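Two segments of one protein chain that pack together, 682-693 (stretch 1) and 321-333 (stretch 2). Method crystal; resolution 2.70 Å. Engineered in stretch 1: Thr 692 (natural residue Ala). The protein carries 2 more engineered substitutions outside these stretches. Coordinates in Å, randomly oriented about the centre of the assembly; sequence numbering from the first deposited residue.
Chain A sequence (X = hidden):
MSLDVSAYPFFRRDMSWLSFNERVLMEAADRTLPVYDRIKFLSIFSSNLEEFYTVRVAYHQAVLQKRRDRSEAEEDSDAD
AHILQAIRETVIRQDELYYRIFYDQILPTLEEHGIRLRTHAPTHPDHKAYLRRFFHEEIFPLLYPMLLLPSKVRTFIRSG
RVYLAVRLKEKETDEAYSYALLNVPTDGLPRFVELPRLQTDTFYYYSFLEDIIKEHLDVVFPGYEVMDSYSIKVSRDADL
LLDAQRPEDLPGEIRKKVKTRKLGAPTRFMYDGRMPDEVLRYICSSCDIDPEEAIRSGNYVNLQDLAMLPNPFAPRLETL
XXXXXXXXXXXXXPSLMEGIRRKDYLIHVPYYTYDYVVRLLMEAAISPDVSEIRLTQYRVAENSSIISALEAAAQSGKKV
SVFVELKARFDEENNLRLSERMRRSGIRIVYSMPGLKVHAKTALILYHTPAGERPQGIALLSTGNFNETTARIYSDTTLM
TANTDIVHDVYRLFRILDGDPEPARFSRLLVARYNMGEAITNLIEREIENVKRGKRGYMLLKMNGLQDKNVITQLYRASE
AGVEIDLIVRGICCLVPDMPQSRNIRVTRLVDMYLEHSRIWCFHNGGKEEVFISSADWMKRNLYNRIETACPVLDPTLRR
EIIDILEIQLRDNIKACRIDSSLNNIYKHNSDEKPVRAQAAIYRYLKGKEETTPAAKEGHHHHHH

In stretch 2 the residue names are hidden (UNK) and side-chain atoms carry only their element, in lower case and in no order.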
# COMPACT_ATOMS: atom_id res chain seq x y z
N ILE A 682 -2.60 6.67 33.93
CA ILE A 682 -1.52 7.50 33.40
C ILE A 682 -2.12 8.62 32.56
O ILE A 682 -1.66 9.77 32.62
CB ILE A 682 -0.53 6.69 32.56
CG1 ILE A 682 0.36 5.84 33.46
CG2 ILE A 682 0.34 7.60 31.71
CD1 ILE A 682 1.34 4.97 32.68
N TYR A 683 -3.16 8.30 31.79
CA TYR A 683 -3.82 9.33 31.02
C TYR A 683 -4.44 10.39 31.92
O TYR A 683 -4.32 11.58 31.63
CB TYR A 683 -4.86 8.74 30.10
CG TYR A 683 -5.55 9.81 29.27
CD1 TYR A 683 -4.90 10.39 28.19
CD2 TYR A 683 -6.83 10.24 29.58
CE1 TYR A 683 -5.51 11.37 27.42
CE2 TYR A 683 -7.46 11.23 28.82
CZ TYR A 683 -6.78 11.78 27.74
OH TYR A 683 -7.39 12.75 26.97
N ARG A 684 -5.10 9.96 33.00
CA ARG A 684 -5.69 10.91 33.95
C ARG A 684 -4.64 11.78 34.61
O ARG A 684 -4.82 12.98 34.76
CB ARG A 684 -6.55 10.20 34.99
CG ARG A 684 -7.86 9.68 34.42
CD ARG A 684 -8.72 8.97 35.44
NE ARG A 684 -9.54 7.95 34.79
CZ ARG A 684 -9.42 6.64 34.98
NH1 ARG A 684 -8.51 6.16 35.84
NH2 ARG A 684 -10.22 5.79 34.33
N TYR A 685 -3.52 11.15 34.98
CA TYR A 685 -2.41 11.85 35.62
C TYR A 685 -1.88 12.97 34.73
O TYR A 685 -1.71 14.10 35.18
CB TYR A 685 -1.32 10.83 35.98
CG TYR A 685 0.04 11.40 36.29
CD1 TYR A 685 0.38 11.80 37.58
CD2 TYR A 685 1.01 11.52 35.30
CE1 TYR A 685 1.64 12.31 37.86
CE2 TYR A 685 2.26 12.02 35.58
CZ TYR A 685 2.57 12.42 36.87
OH TYR A 685 3.83 12.94 37.14
N LEU A 686 -1.63 12.65 33.46
CA LEU A 686 -1.03 13.57 32.51
C LEU A 686 -2.01 14.66 32.09
O LEU A 686 -1.62 15.81 31.91
CB LEU A 686 -0.51 12.82 31.27
CG LEU A 686 0.79 12.05 31.50
CD1 LEU A 686 1.08 11.08 30.39
CD2 LEU A 686 1.95 13.01 31.65
N LYS A 687 -3.27 14.29 31.95
CA LYS A 687 -4.31 15.25 31.63
C LYS A 687 -4.46 16.19 32.82
O LYS A 687 -4.54 17.41 32.66
CB LYS A 687 -5.62 14.54 31.33
CG LYS A 687 -6.73 15.44 30.83
CD LYS A 687 -8.06 14.71 30.82
CE LYS A 687 -9.20 15.70 30.56
NZ LYS A 687 -10.51 15.00 30.49
N GLY A 688 -4.46 15.60 34.02
CA GLY A 688 -4.48 16.36 35.26
C GLY A 688 -3.47 17.49 35.23
O GLY A 688 -3.83 18.65 35.27
N LYS A 689 -2.20 17.13 35.10
CA LYS A 689 -1.14 18.13 35.13
C LYS A 689 -1.29 19.22 34.04
O LYS A 689 -0.80 20.33 34.21
CB LYS A 689 0.25 17.48 35.11
CG LYS A 689 0.82 17.25 33.73
CD LYS A 689 2.30 17.60 33.69
CE LYS A 689 2.86 17.41 32.29
NZ LYS A 689 4.33 17.52 32.26
N GLU A 690 -1.98 18.91 32.94
CA GLU A 690 -2.08 19.88 31.85
C GLU A 690 -3.16 20.91 32.12
O GLU A 690 -3.10 22.02 31.59
CB GLU A 690 -2.25 19.21 30.48
CG GLU A 690 -1.04 18.37 29.99
CD GLU A 690 0.17 19.18 29.55
OE1 GLU A 690 0.04 20.41 29.35
OE2 GLU A 690 1.26 18.59 29.37
N GLU A 691 -4.13 20.57 32.96
CA GLU A 691 -5.11 21.56 33.42
C GLU A 691 -4.51 22.48 34.48
O GLU A 691 -5.12 23.47 34.87
CB GLU A 691 -6.37 20.89 33.98
CG GLU A 691 -6.73 19.53 33.42
CD GLU A 691 -7.48 19.59 32.10
OE1 GLU A 691 -7.05 20.32 31.18
OE2 GLU A 691 -8.51 18.88 31.98
N THR A 692 -3.30 22.16 34.94
CA THR A 692 -2.62 22.97 35.95
C THR A 692 -1.63 23.96 35.32
O THR A 692 -0.57 24.24 35.91
CB THR A 692 -1.89 22.10 37.01
OG1 THR A 692 -2.39 20.76 36.98
CG2 THR A 692 -2.10 22.68 38.41
N THR A 693 -1.97 24.48 34.15
CA THR A 693 -1.14 25.49 33.46
C THR A 693 -1.59 26.92 33.80
O THR A 693 -0.85 27.67 34.44
CB THR A 693 -1.13 25.28 31.91
OG1 THR A 693 -0.45 24.05 31.59
CG2 THR A 693 -0.44 26.44 31.19
N UNK A 321 -10.41 4.86 22.84
CA UNK A 321 -9.17 5.49 23.29
C UNK A 321 -9.33 7.02 23.33
O UNK A 321 -9.85 7.61 22.39
c UNK A 321 -7.96 3.57 22.21
o UNK A 321 -8.12 5.75 21.14
c UNK A 321 -8.00 5.10 22.40
N UNK A 322 -8.88 7.65 24.42
CA UNK A 322 -9.12 9.07 24.64
C UNK A 322 -8.35 9.98 23.69
O UNK A 322 -7.43 9.55 23.00
c UNK A 322 -8.50 7.95 26.68
c UNK A 322 -8.64 9.30 26.07
c UNK A 322 -8.11 7.07 25.53
N UNK A 323 -8.75 11.25 23.69
CA UNK A 323 -8.18 12.24 22.81
C UNK A 323 -6.80 12.58 23.32
O UNK A 323 -6.64 12.91 24.49
o UNK A 323 -10.00 16.17 20.58
o UNK A 323 -10.04 16.04 22.78
c UNK A 323 -9.68 15.61 21.66
c UNK A 323 -9.05 13.48 22.80
c UNK A 323 -8.83 14.37 21.60
N UNK A 324 -5.80 12.48 22.44
CA UNK A 324 -4.42 12.75 22.82
C UNK A 324 -4.17 14.18 23.25
O UNK A 324 -4.51 15.12 22.54
c UNK A 324 -4.53 11.54 20.75
c UNK A 324 -3.63 12.43 21.54
c UNK A 324 -5.91 12.03 21.04
N UNK A 325 -3.58 14.30 24.43
CA UNK A 325 -3.22 15.55 25.07
C UNK A 325 -2.18 16.36 24.34
O UNK A 325 -1.38 15.82 23.58
c UNK A 325 -3.56 14.44 27.37
c UNK A 325 -2.66 15.26 26.46
c UNK A 325 -2.79 13.94 28.57
c UNK A 325 -4.79 15.23 27.76
N UNK A 326 -2.17 17.66 24.60
CA UNK A 326 -1.08 18.51 24.17
C UNK A 326 -0.36 19.01 25.40
O UNK A 326 -0.85 18.87 26.52
c UNK A 326 -2.00 18.43 21.26
c UNK A 326 -1.61 19.70 23.37
c UNK A 326 -3.11 20.64 21.60
c UNK A 326 -2.63 19.37 22.28
N UNK A 327 0.81 19.58 25.18
CA UNK A 327 1.50 20.34 26.21
C UNK A 327 1.08 21.81 26.04
O UNK A 327 1.41 22.42 25.02
c UNK A 327 3.00 20.17 26.05
o UNK A 327 3.73 21.23 26.65
N UNK A 328 0.35 22.35 27.02
CA UNK A 328 -0.08 23.76 27.01
C UNK A 328 1.13 24.68 26.95
O UNK A 328 1.15 25.63 26.17
c UNK A 328 -4.40 23.54 28.05
c UNK A 328 -0.93 24.12 28.25
n UNK A 328 -5.27 22.65 28.86
c UNK A 328 -1.99 23.10 28.69
c UNK A 328 -3.09 22.87 27.66
N UNK A 329 2.13 24.37 27.77
CA UNK A 329 3.37 25.12 27.86
C UNK A 329 4.03 25.28 26.50
O UNK A 329 4.25 26.40 26.03
c UNK A 329 5.05 25.32 29.71
n UNK A 329 4.63 25.57 31.00
c UNK A 329 6.17 26.07 29.53
n UNK A 329 6.40 26.74 30.71
c UNK A 329 5.46 26.42 31.58
c UNK A 329 4.32 24.41 28.79
N UNK A 330 4.33 24.15 25.86
CA UNK A 330 4.82 24.14 24.49
C UNK A 330 3.94 24.95 23.55
O UNK A 330 4.44 25.75 22.76
c UNK A 330 6.29 22.10 23.78
c UNK A 330 7.29 23.12 23.30
c UNK A 330 4.91 22.72 23.95
c UNK A 330 6.16 21.00 22.78
N UNK A 331 2.63 24.74 23.65
CA UNK A 331 1.67 25.39 22.75
C UNK A 331 1.66 26.90 22.91
O UNK A 331 1.33 27.62 21.97
c UNK A 331 0.20 23.16 21.07
c UNK A 331 0.07 23.39 22.56
c UNK A 331 0.26 24.84 22.97
o UNK A 331 -0.01 24.11 20.27
o UNK A 331 0.50 22.02 20.68
N UNK A 332 2.03 27.40 24.08
CA UNK A 332 1.94 28.83 24.32
C UNK A 332 3.28 29.56 24.18
O UNK A 332 3.36 30.76 24.43
c UNK A 332 1.87 28.69 26.94
c UNK A 332 1.21 29.15 25.64
c UNK A 332 0.87 28.53 28.10
n UNK A 332 1.34 28.78 29.32
o UNK A 332 -0.29 28.17 27.89
N UNK A 333 4.31 28.83 23.77
CA UNK A 333 5.59 29.44 23.38
C UNK A 333 5.47 30.10 21.98
O UNK A 333 4.56 29.77 21.22
c UNK A 333 6.71 28.40 23.40

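Position 321 has three side-chain atoms, one carbon carrying one oxygen and one carbon. It is out of reach of stretch 1. This is Thr 321.

Position 322 has three carbons that close a ring onto its own backbone N. Its CB lies over one face of the Tyr 683 ring, 3.8 Å from the centroid, a CH-pi contact. It is Pro 322.

Position 323 has three carbons, the third carrying two oxygens. The carboxylate makes no bond to stretch 1. The backbone does: Tyr 683 OH donates a hydrogen bond to O of 323 at 2.6 Å, near the plane of the ring. The residue is Glu 323.

Position 324 again has three carbons closed onto the backbone N. Its CB points away from stretch 1. It is Pro 324.

Position 325 has four carbons, forked at the second. They pack on Tyr 683, Leu 686 and Lys 687. The fork identifies Leu 325. Its CG is 3.6 Å from Tyr 683 CE1, its CD1 is 3.7 Å from Leu 686 CB, and its CD2 is 3.6 Å from Lys 687 CG.

Position 326 has the same four forked carbons, but its CB points away. It is Leu 326.

Position 327 has one carbon then one oxygen, so it is Ser 327. It stands at the N-cap of the short helix 328-331. Its OG accepts from the backbone N of position 330 at 3.1 Å.

Position 328 has four carbons in a row ending in nitrogen. Its backbone N donates to Glu 690 OE1 at 3.0 Å, its CB lies 3.4 Å from Thr 693 OG1, and its terminal nitrogen is near Glu 691. It is Lys 328. Its NZ forms a long salt bridge with Glu 691 OE1 at 3.7 Å.

Position 329 has one carbon and a five-membered ring with two nitrogens: His 329.

Position 330 has four carbons forked at the second: Leu 330.

Position 331 has three carbons, the third carrying two oxygens: Glu 331.

Position 332 has three carbons, the third carrying one oxygen and one nitrogen. This amide end lies near Thr 693. It is Gln 332, with NE2 3.5 Å from Thr 693 CG2.

Position 333 has a single carbon: Ala 333.

The contact buries 568 Å² in total. Tyr 683 packs against Pro 322 and Leu 325 while its hydroxyl holds the backbone of Glu 323. One helical turn further on, Leu 325 packs against Leu 686 and Lys 687. Beyond that, Glu 690 accepts from the first backbone N of the short helix, which ties the two helices together.

Stretch 2, residues 321-333: TPEPLLSKHLEQA
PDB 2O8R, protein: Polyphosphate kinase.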